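Local coordinates for VP4 protein (Tellina virus 1, PDB 3P06) that probably acts as the serine protease that cleaves the birnavirus polyprotein into its final products, caught here as an intramolecular acyl-enzyme, at residues A[11-25]-A[140-153]. Sequence-based numbering, arbitrary orientation.
Sequences LLPVLMDSGRRISGG and QKQLLVAKPAGIGL. With SO4 (sulfate ion), chain B.
Gln140 meets the antiparallel hairpin formed by strands 11-18 and 21-25 through its CB, which lies against Leu15 CD1. Lys141 runs past Pro13 at about a right angle, its CB 3.7 Å from Pro13 CG, while its CG rests on Leu15 CG. Beyond CG the lysine chain is extended (chi2 156°), which carries NZ past the proline to a sulfate ion, probably from the crystallisation liquor, where it donates to O4 at 2.6 Å. A water links NZ to Pro13 O; NZ is also hydrogen-bonded to Thr124 OG1, and the lysine side chain touches Ser102, the predicted nucleophile. Leu144 CD1 touches both Leu15 CD2 (3.8 Å) and Ile22 CG2 (3.7 Å), one from each strand. Its carbonyl O shares a second water with Gly24 N. Val145 sits closest to the hairpin backbone: with CG1 anti to the backbone N (chi1 -177°), CG2 lies 3.6 Å from Gly24 CA and CG1 3.5 Å from Gly25 O, and CB packs on Pro13 CB. After the Schellman motif that ends the helix, with Gly150 at positive phi, Ile151 CD1 touches Leu11 CD1 and Leu153 CD1 packs against Pro13 CG at 3.8 Å. No direct hydrogen bond joins the segments; apolar packing and two bridging waters keep Lys141, predicted catalytic lysine of a Ser/Lys dyad, in a buried setting, with its amine held by polar partners close to Ser102.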
# COMPACT_ATOMS: atom_id res chain seq x y z
N LEU A 11 1.28 -1.77 4.63
CA LEU A 11 1.97 -2.26 3.47
C LEU A 11 0.97 -2.75 2.39
O LEU A 11 -0.06 -3.30 2.71
CB LEU A 11 2.84 -3.45 3.86
CG LEU A 11 4.15 -2.98 4.53
CD1 LEU A 11 4.81 -4.19 5.11
CD2 LEU A 11 5.04 -2.30 3.52
N LEU A 12 1.31 -2.60 1.14
CA LEU A 12 0.47 -3.13 0.06
C LEU A 12 1.39 -3.70 -1.02
O LEU A 12 2.40 -3.10 -1.38
CB LEU A 12 -0.48 -2.04 -0.53
CG LEU A 12 0.24 -0.84 -1.16
CD1 LEU A 12 -0.06 -0.83 -2.66
CD2 LEU A 12 -0.20 0.55 -0.55
N PRO A 13 1.03 -4.86 -1.57
CA PRO A 13 1.82 -5.47 -2.64
C PRO A 13 1.57 -4.82 -4.01
O PRO A 13 0.46 -4.36 -4.27
CB PRO A 13 1.36 -6.95 -2.63
CG PRO A 13 -0.07 -6.87 -2.24
CD PRO A 13 -0.13 -5.70 -1.19
N VAL A 14 2.60 -4.75 -4.84
CA VAL A 14 2.45 -4.31 -6.22
C VAL A 14 3.14 -5.29 -7.14
O VAL A 14 4.05 -6.00 -6.74
CB VAL A 14 3.04 -2.86 -6.49
CG1 VAL A 14 2.31 -1.88 -5.64
CG2 VAL A 14 4.63 -2.82 -6.23
N LEU A 15 2.70 -5.32 -8.39
CA LEU A 15 3.30 -6.14 -9.43
C LEU A 15 3.87 -5.27 -10.53
O LEU A 15 3.31 -4.22 -10.81
CB LEU A 15 2.25 -7.07 -10.03
CG LEU A 15 1.57 -8.02 -9.03
CD1 LEU A 15 0.55 -8.85 -9.87
CD2 LEU A 15 2.55 -8.95 -8.36
N MSE A 16 4.98 -5.69 -11.15
CA MSE A 16 5.71 -4.92 -12.17
C MSE A 16 6.00 -5.82 -13.32
O MSE A 16 6.43 -6.96 -13.13
CB MSE A 16 7.02 -4.34 -11.64
CG MSE A 16 6.76 -3.17 -10.70
SE MSE A 16 8.14 -2.72 -9.35
CE MSE A 16 8.11 -4.43 -8.36
N ASP A 17 5.77 -5.28 -14.52
CA ASP A 17 6.08 -5.98 -15.76
C ASP A 17 7.38 -5.43 -16.40
O ASP A 17 7.45 -4.26 -16.77
CB ASP A 17 4.93 -5.79 -16.72
CG ASP A 17 4.78 -6.92 -17.66
OD1 ASP A 17 5.81 -7.44 -18.21
OD2 ASP A 17 3.59 -7.32 -17.87
N SER A 18 8.38 -6.29 -16.54
CA SER A 18 9.61 -5.98 -17.31
C SER A 18 9.56 -6.83 -18.55
O SER A 18 10.41 -7.72 -18.76
CB SER A 18 10.87 -6.34 -16.52
OG SER A 18 11.19 -7.72 -16.73
N GLY A 19 8.54 -6.57 -19.37
CA GLY A 19 8.27 -7.36 -20.58
C GLY A 19 8.54 -8.86 -20.61
O GLY A 19 7.92 -9.58 -21.41
N ARG A 20 9.45 -9.35 -19.75
CA ARG A 20 9.87 -10.76 -19.78
C ARG A 20 9.37 -11.52 -18.56
O ARG A 20 9.04 -12.69 -18.64
CB ARG A 20 11.40 -10.87 -19.91
CG ARG A 20 12.02 -12.31 -20.01
CD ARG A 20 13.32 -12.32 -19.21
NE ARG A 20 13.15 -11.31 -18.17
CZ ARG A 20 14.10 -10.50 -17.69
NH1 ARG A 20 15.34 -10.60 -18.15
NH2 ARG A 20 13.78 -9.60 -16.76
N ARG A 21 9.27 -10.83 -17.43
CA ARG A 21 8.86 -11.47 -16.20
C ARG A 21 8.00 -10.53 -15.38
O ARG A 21 8.12 -9.30 -15.46
CB ARG A 21 10.09 -11.85 -15.39
CG ARG A 21 9.89 -13.05 -14.42
CD ARG A 21 11.12 -13.26 -13.49
NE ARG A 21 12.35 -12.56 -13.92
CZ ARG A 21 12.78 -11.40 -13.40
NH1 ARG A 21 12.10 -10.81 -12.42
NH2 ARG A 21 13.88 -10.84 -13.86
N ILE A 22 7.11 -11.11 -14.58
CA ILE A 22 6.31 -10.29 -13.68
C ILE A 22 7.06 -10.39 -12.39
O ILE A 22 7.42 -11.49 -12.00
CB ILE A 22 4.87 -10.82 -13.41
CG1 ILE A 22 4.05 -11.05 -14.68
CG2 ILE A 22 4.12 -9.79 -12.51
CD1 ILE A 22 3.71 -9.78 -15.45
N SER A 23 7.37 -9.27 -11.78
CA SER A 23 7.96 -9.34 -10.46
C SER A 23 7.07 -8.58 -9.48
O SER A 23 6.07 -7.96 -9.88
CB SER A 23 9.41 -8.85 -10.52
OG SER A 23 9.42 -7.48 -10.89
N GLY A 24 7.39 -8.71 -8.20
CA GLY A 24 6.57 -8.20 -7.14
C GLY A 24 7.38 -7.20 -6.30
O GLY A 24 8.59 -7.29 -6.27
N GLY A 25 6.69 -6.23 -5.70
CA GLY A 25 7.29 -5.34 -4.72
C GLY A 25 6.24 -4.82 -3.73
O GLY A 25 5.14 -5.36 -3.63
N GLN A 140 -1.66 -13.93 -7.40
CA GLN A 140 -0.38 -13.44 -7.93
C GLN A 140 0.42 -12.59 -6.91
O GLN A 140 1.66 -12.70 -6.90
CB GLN A 140 -0.57 -12.64 -9.20
CG GLN A 140 -1.21 -13.40 -10.31
CD GLN A 140 -0.18 -14.04 -11.21
OE1 GLN A 140 0.88 -14.51 -10.75
NE2 GLN A 140 -0.49 -14.07 -12.51
N LYS A 141 -0.27 -11.81 -6.07
CA LYS A 141 0.41 -11.00 -5.02
C LYS A 141 0.91 -11.90 -3.90
O LYS A 141 1.97 -11.66 -3.31
CB LYS A 141 -0.42 -9.80 -4.55
CG LYS A 141 -0.57 -8.79 -5.71
CD LYS A 141 -1.78 -7.90 -5.61
CE LYS A 141 -1.56 -6.70 -6.56
NZ LYS A 141 -2.78 -5.94 -6.24
N GLN A 142 0.15 -12.96 -3.62
CA GLN A 142 0.62 -13.99 -2.71
C GLN A 142 1.90 -14.60 -3.25
O GLN A 142 2.91 -14.70 -2.53
CB GLN A 142 -0.45 -15.11 -2.45
CG GLN A 142 -1.62 -14.68 -1.52
CD GLN A 142 -1.23 -14.66 -0.03
OE1 GLN A 142 -0.08 -14.35 0.33
NE2 GLN A 142 -2.19 -14.93 0.82
N LEU A 143 1.87 -15.01 -4.52
CA LEU A 143 3.00 -15.74 -5.11
C LEU A 143 4.24 -14.93 -5.25
O LEU A 143 5.34 -15.44 -5.09
CB LEU A 143 2.65 -16.25 -6.55
CG LEU A 143 1.76 -17.45 -6.60
CD1 LEU A 143 1.21 -17.62 -8.04
CD2 LEU A 143 2.55 -18.65 -6.22
N LEU A 144 4.09 -13.66 -5.63
CA LEU A 144 5.25 -12.86 -6.00
C LEU A 144 5.67 -11.90 -4.93
O LEU A 144 6.74 -11.32 -5.02
CB LEU A 144 4.96 -12.05 -7.28
CG LEU A 144 4.75 -12.96 -8.54
CD1 LEU A 144 4.12 -12.18 -9.71
CD2 LEU A 144 6.02 -13.73 -8.92
N VAL A 145 4.82 -11.66 -3.92
CA VAL A 145 5.24 -10.71 -2.91
C VAL A 145 5.15 -11.27 -1.50
O VAL A 145 6.18 -11.32 -0.78
CB VAL A 145 4.39 -9.37 -2.96
CG1 VAL A 145 4.92 -8.39 -1.91
CG2 VAL A 145 4.45 -8.75 -4.34
N ALA A 146 3.94 -11.62 -1.07
CA ALA A 146 3.73 -11.87 0.36
C ALA A 146 4.33 -13.18 0.85
O ALA A 146 4.96 -13.24 1.95
CB ALA A 146 2.21 -11.79 0.70
N LYS A 147 4.08 -14.25 0.10
CA LYS A 147 4.68 -15.55 0.48
C LYS A 147 6.21 -15.56 0.45
O LYS A 147 6.80 -15.96 1.42
CB LYS A 147 4.15 -16.76 -0.30
CG LYS A 147 2.66 -17.04 -0.15
CD LYS A 147 2.33 -17.65 1.16
CE LYS A 147 0.84 -17.94 1.16
NZ LYS A 147 0.51 -18.38 2.49
N PRO A 148 6.84 -15.06 -0.62
CA PRO A 148 8.31 -15.00 -0.49
C PRO A 148 8.86 -14.04 0.59
O PRO A 148 9.97 -14.27 1.09
CB PRO A 148 8.81 -14.60 -1.93
CG PRO A 148 7.55 -14.13 -2.70
CD PRO A 148 6.32 -14.71 -1.96
N ALA A 149 8.12 -12.98 0.96
CA ALA A 149 8.57 -12.06 2.01
C ALA A 149 8.24 -12.62 3.39
O ALA A 149 8.67 -12.06 4.43
CB ALA A 149 7.90 -10.63 1.83
N GLY A 150 7.46 -13.70 3.45
CA GLY A 150 7.06 -14.28 4.73
C GLY A 150 6.05 -13.47 5.55
O GLY A 150 6.13 -13.40 6.79
N ILE A 151 5.08 -12.84 4.89
CA ILE A 151 4.13 -12.02 5.63
C ILE A 151 2.72 -12.34 5.12
O ILE A 151 2.56 -12.70 3.97
CB ILE A 151 4.47 -10.53 5.49
CG1 ILE A 151 3.54 -9.61 6.30
CG2 ILE A 151 4.47 -10.07 3.93
CD1 ILE A 151 4.09 -8.06 6.38
N GLY A 152 1.72 -12.28 5.97
CA GLY A 152 0.31 -12.46 5.55
C GLY A 152 -0.25 -11.36 4.63
O GLY A 152 0.20 -10.20 4.63
N LEU A 153 -1.30 -11.72 3.88
CA LEU A 153 -1.94 -10.73 3.02
C LEU A 153 -3.43 -10.76 3.32
O LEU A 153 -4.00 -11.84 3.37
CB LEU A 153 -1.73 -11.14 1.59
CG LEU A 153 -2.47 -10.25 0.56
CD1 LEU A 153 -1.95 -8.79 0.51
CD2 LEU A 153 -2.43 -10.84 -0.86
S SO4 B . -6.21 -6.71 -6.28
O1 SO4 B . -6.76 -6.06 -5.11
O2 SO4 B . -5.59 -7.96 -5.83
O3 SO4 B . -7.30 -6.97 -7.18
O4 SO4 B . -5.26 -5.93 -7.04
O HOH W 1 -2.04 -4.03 -3.97
O HOH W 2 9.23 -10.98 -7.03